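Gene 2 protein (Enterobacteria phage Sf6, PDB 5C12) cuts concatemeric viral DNA during genome packaging, as the metal-dependent nuclease domain of the large terminase subunit, whose whole chain probably also binds ATP. Local coordinates at residues Gly45-Ala50 with Asp96-Tyr101; Tyr181-Ala186 with Asp196-Phe201. The protein carries 1 engineered substitution. One frame throughout, in Å; residues are numbered along the deposited sequence.

Interaction 1: residues Gly45-Ala50 with Asp96-Tyr101; sequences GAVVSA and DGADHY
V47 points its side chain at the turn G97-A98, and the D99 carboxylate takes the V47 backbone N-H. CG1 of V47 lies against the backbone of D96 and A98, 3.6 Å from A98 CA. CB of V47 sits 3.6 Å from G97 O. D99 holds its CG beside its own backbone N (chi1 -63°), which brings OD2 within 2.9 Å of V47 N. This bond is nearly straight, at 172°, and uses the anti lone pair of OD2. V47 O is gripped twice. D99 N donates to V47 O from 2.8 Å, tilted from the carbonyl plane. H100 N, longer at 3.2 Å from V47 O, comes nearly in line with the C=O. S49 N bonds to H100 O at 2.9 Å. V48 pairs with H100 and S49 with Y101, in parallel register. The H100 ring lies on the same sheet face as V48, and A46 CB meets its edge at CD2 (4.0 Å). ND1 of that ring bonds to T126 OG1 of strand 126-130. S49 and Y101 face the other way. There S49 OG rests on A98 CB, while its polar bonds go to Y63 and S65. G97 ends helix 82-95 in a Schellman motif. Y101 packs back on that helix, through A89, T90 and A93. The contact starts the pairing of the parallel strands 47-52 and 100-104, flanked in the sheet by strands 61-67 and 126-130.

Interaction 2: residues Tyr181-Ala186 with Asp196-Phe201; sequences YLTYRA and DDMLSF
M198 and T183 bury the most surface here, and L182 comes next. T183 faces the backbone between M198 and L199. Its OG1 accepts a hydrogen bond from L199 N at 2.9 Å, with an N-H...O angle of 162°. The hydroxyl is also bonded to R179 O, one turn earlier in the same helix, so two backbone groups fix its rotation. The methyl CG2 is anti to the backbone N of T183 and lies 3.5 Å from L199 O. The M198 side chain crosses that of T183 at a slant. Its CB is 3.1 Å from T183 OG1, a close approach beside the hydrogen bond. A near-extended chi2 (-165°) carries M198 SD to the helix, 3.9 Å from T183 CA and 3.8 Å from A186 CB. The bend at chi3 (-79°) then turns CE aside. The sulfur sits against T183 and A186, which lie about one turn apart on the helix. L182 meets D197: its CD2 touches D197 CB at 3.5 Å, and the two side chains run alongside each other in one direction. T183 both bonds the backbone and packs; M198 and L182 add apolar contacts. L39 of helix 35-39 also touches A186 and M198, and W41 adds to the cover of M198. A35 and A32 touch T183. The contact packs the C-terminal part of helix 168-189 against the chain leading into the short strand 200-201, which edges the sheet beside strand 70-77.

Interactions 1 and 2 reach different parts of one mixed sheet. Interaction 1 joins two inner strands, while interaction 2 leads into the edge strand 200-201. Their centres are 20 Å apart, and their nearest atoms are about 7 Å apart without touching. Along the chain, interaction 1 closes before interaction 2 opens. Only interaction 1 leads toward the nuclease site. Its strands run on to D52 and D104, and the Y101 side chain is about 9 Å from each of theirs. The Y101 side chain is about 12 Å from a bound magnesium. D52 and D252 are magnesium ligands here; D104 binds metal in other structures of this protein, but not in this one. Interaction 2 is structural packing away from the metal site.

Interaction 1: residues Gly45-Ala50 with Asp96-Tyr101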
# COMPACT_ATOMS: atom_id res chain seq x y z
N GLY A 45 -11.93 11.29 4.87
CA GLY A 45 -12.25 9.88 4.82
C GLY A 45 -11.70 9.17 6.04
O GLY A 45 -11.34 9.81 7.04
N ALA A 46 -11.70 7.85 5.98
CA ALA A 46 -11.16 7.06 7.08
C ALA A 46 -9.63 7.16 7.13
O ALA A 46 -8.97 7.52 6.12
CB ALA A 46 -11.58 5.62 6.93
N VAL A 47 -9.07 6.84 8.28
CA VAL A 47 -7.64 6.64 8.39
C VAL A 47 -7.38 5.15 8.26
O VAL A 47 -7.95 4.35 9.00
CB VAL A 47 -7.06 7.21 9.68
CG1 VAL A 47 -5.58 6.86 9.80
CG2 VAL A 47 -7.26 8.72 9.72
N VAL A 48 -6.54 4.79 7.29
CA VAL A 48 -6.18 3.42 6.99
C VAL A 48 -4.68 3.23 7.12
O VAL A 48 -3.90 3.97 6.52
CB VAL A 48 -6.61 3.00 5.56
CG1 VAL A 48 -6.38 1.49 5.35
CG2 VAL A 48 -8.06 3.35 5.28
N SER A 49 -4.29 2.22 7.88
CA SER A 49 -2.89 1.93 8.16
C SER A 49 -2.62 0.49 7.81
O SER A 49 -3.51 -0.36 7.92
CB SER A 49 -2.57 2.12 9.65
OG SER A 49 -2.70 3.46 10.07
N ALA A 50 -1.40 0.19 7.39
CA ALA A 50 -1.05 -1.18 7.06
C ALA A 50 0.40 -1.47 7.38
O ALA A 50 1.26 -0.58 7.41
CB ALA A 50 -1.36 -1.52 5.59
N ASP A 96 -1.77 7.20 14.96
CA ASP A 96 -2.29 7.82 13.75
C ASP A 96 -3.81 7.92 13.72
O ASP A 96 -4.37 8.47 12.77
CB ASP A 96 -1.82 7.04 12.51
CG ASP A 96 -0.36 7.30 12.18
OD1 ASP A 96 0.16 8.36 12.60
OD2 ASP A 96 0.28 6.44 11.54
N GLY A 97 -4.48 7.40 14.74
CA GLY A 97 -5.93 7.45 14.80
C GLY A 97 -6.58 6.59 13.73
O GLY A 97 -7.62 6.95 13.18
N ALA A 98 -5.96 5.46 13.42
CA ALA A 98 -6.49 4.56 12.41
C ALA A 98 -7.89 4.09 12.73
O ALA A 98 -8.22 3.78 13.87
CB ALA A 98 -5.57 3.36 12.20
N ASP A 99 -8.71 4.02 11.68
CA ASP A 99 -10.00 3.35 11.74
C ASP A 99 -9.86 1.90 11.32
O ASP A 99 -10.59 1.04 11.78
CB ASP A 99 -10.99 4.06 10.81
CG ASP A 99 -11.24 5.49 11.23
OD1 ASP A 99 -11.76 5.70 12.34
OD2 ASP A 99 -10.91 6.42 10.48
N HIS A 100 -8.90 1.62 10.44
CA HIS A 100 -8.68 0.30 9.87
C HIS A 100 -7.20 0.03 9.80
O HIS A 100 -6.43 0.87 9.35
CB HIS A 100 -9.28 0.23 8.47
CG HIS A 100 -10.71 0.64 8.40
ND1 HIS A 100 -11.73 -0.15 8.87
CD2 HIS A 100 -11.30 1.76 7.92
CE1 HIS A 100 -12.88 0.46 8.67
NE2 HIS A 100 -12.65 1.62 8.10
N TYR A 101 -6.80 -1.17 10.18
CA TYR A 101 -5.43 -1.63 10.12
C TYR A 101 -5.40 -2.93 9.35
O TYR A 101 -6.22 -3.82 9.63
CB TYR A 101 -4.92 -1.87 11.51
CG TYR A 101 -3.58 -2.53 11.64
CD1 TYR A 101 -3.47 -3.89 11.83
CD2 TYR A 101 -2.41 -1.77 11.67
CE1 TYR A 101 -2.26 -4.49 11.99
CE2 TYR A 101 -1.18 -2.37 11.84
CZ TYR A 101 -1.11 -3.74 11.99
OH TYR A 101 0.09 -4.38 12.20

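Interaction 2: residues Tyr181-Ala186 with Asp196-Phe201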
# COMPACT_ATOMS: atom_id res chain seq x y z
N TYR A 181 -1.41 7.84 -11.26
CA TYR A 181 -1.48 8.34 -12.63
C TYR A 181 -2.53 9.43 -12.77
O TYR A 181 -2.29 10.46 -13.39
CB TYR A 181 -1.79 7.20 -13.60
CG TYR A 181 -1.98 7.66 -15.02
CD1 TYR A 181 -0.90 8.07 -15.75
CD2 TYR A 181 -3.23 7.68 -15.60
CE1 TYR A 181 -1.06 8.49 -17.06
CE2 TYR A 181 -3.40 8.10 -16.90
CZ TYR A 181 -2.31 8.49 -17.61
OH TYR A 181 -2.44 8.93 -18.92
N LEU A 182 -3.70 9.23 -12.19
CA LEU A 182 -4.75 10.24 -12.25
C LEU A 182 -4.26 11.54 -11.57
O LEU A 182 -4.55 12.66 -12.02
CB LEU A 182 -6.03 9.72 -11.61
CG LEU A 182 -7.36 10.28 -12.05
CD1 LEU A 182 -7.60 9.99 -13.53
CD2 LEU A 182 -8.46 9.68 -11.17
N THR A 183 -3.50 11.40 -10.48
CA THR A 183 -2.94 12.55 -9.76
C THR A 183 -1.94 13.28 -10.63
O THR A 183 -1.97 14.51 -10.73
CB THR A 183 -2.29 12.13 -8.44
OG1 THR A 183 -3.23 11.38 -7.67
CG2 THR A 183 -1.91 13.31 -7.64
N TYR A 184 -1.08 12.52 -11.30
CA TYR A 184 -0.14 13.10 -12.25
C TYR A 184 -0.85 13.89 -13.35
O TYR A 184 -0.45 14.99 -13.69
CB TYR A 184 0.72 11.99 -12.86
CG TYR A 184 1.57 12.41 -14.01
CD1 TYR A 184 2.79 13.03 -13.80
CD2 TYR A 184 1.17 12.16 -15.31
CE1 TYR A 184 3.58 13.43 -14.87
CE2 TYR A 184 1.94 12.54 -16.38
CZ TYR A 184 3.13 13.17 -16.16
OH TYR A 184 3.89 13.54 -17.24
N ARG A 185 -1.90 13.31 -13.93
CA ARG A 185 -2.62 14.00 -15.00
C ARG A 185 -3.29 15.28 -14.48
O ARG A 185 -3.36 16.28 -15.18
CB ARG A 185 -3.65 13.08 -15.65
CG ARG A 185 -3.05 11.87 -16.37
CD ARG A 185 -2.09 12.22 -17.50
NE ARG A 185 -2.72 12.99 -18.57
CZ ARG A 185 -2.14 13.24 -19.75
NH1 ARG A 185 -0.94 12.76 -20.01
NH2 ARG A 185 -2.78 13.96 -20.66
N ALA A 186 -3.76 15.27 -13.24
CA ALA A 186 -4.38 16.46 -12.69
C ALA A 186 -3.35 17.55 -12.40
O ALA A 186 -3.56 18.72 -12.71
CB ALA A 186 -5.11 16.09 -11.40
N ASP A 196 -10.95 11.90 -4.36
CA ASP A 196 -11.17 10.55 -3.84
C ASP A 196 -10.52 9.45 -4.67
O ASP A 196 -10.26 8.34 -4.19
CB ASP A 196 -12.67 10.28 -3.68
CG ASP A 196 -13.25 10.92 -2.43
OD1 ASP A 196 -12.57 11.75 -1.79
OD2 ASP A 196 -14.41 10.61 -2.12
N ASP A 197 -10.22 9.76 -5.92
CA ASP A 197 -9.58 8.83 -6.85
C ASP A 197 -8.07 9.12 -7.01
O ASP A 197 -7.39 8.46 -7.78
CB ASP A 197 -10.27 8.94 -8.21
CG ASP A 197 -11.74 8.57 -8.16
OD1 ASP A 197 -12.06 7.67 -7.36
OD2 ASP A 197 -12.54 9.16 -8.92
N MET A 198 -7.56 10.10 -6.27
CA MET A 198 -6.15 10.49 -6.36
C MET A 198 -5.38 9.99 -5.14
O MET A 198 -5.94 9.31 -4.27
CB MET A 198 -6.04 12.01 -6.46
CG MET A 198 -6.51 12.53 -7.81
SD MET A 198 -6.06 14.23 -8.21
CE MET A 198 -7.26 15.16 -7.29
N LEU A 199 -4.09 10.31 -5.06
CA LEU A 199 -3.29 10.02 -3.88
C LEU A 199 -2.22 11.09 -3.78
O LEU A 199 -1.53 11.37 -4.76
CB LEU A 199 -2.64 8.64 -3.96
CG LEU A 199 -2.14 8.18 -2.59
CD1 LEU A 199 -3.28 7.88 -1.64
CD2 LEU A 199 -1.22 6.97 -2.76
N SER A 200 -2.17 11.76 -2.64
CA SER A 200 -1.17 12.77 -2.33
C SER A 200 -0.23 12.29 -1.25
O SER A 200 -0.66 11.66 -0.27
CB SER A 200 -1.86 14.05 -1.88
OG SER A 200 -0.90 15.08 -1.64
N PHE A 201 1.06 12.58 -1.39
CA PHE A 201 1.99 12.37 -0.30
C PHE A 201 2.22 13.65 0.49
O PHE A 201 2.70 14.63 -0.03
CB PHE A 201 3.32 11.81 -0.81
CG PHE A 201 3.18 10.52 -1.55
CD1 PHE A 201 3.01 9.34 -0.85
CD2 PHE A 201 3.20 10.49 -2.94
CE1 PHE A 201 2.84 8.14 -1.53
CE2 PHE A 201 3.02 9.31 -3.62
CZ PHE A 201 2.86 8.13 -2.91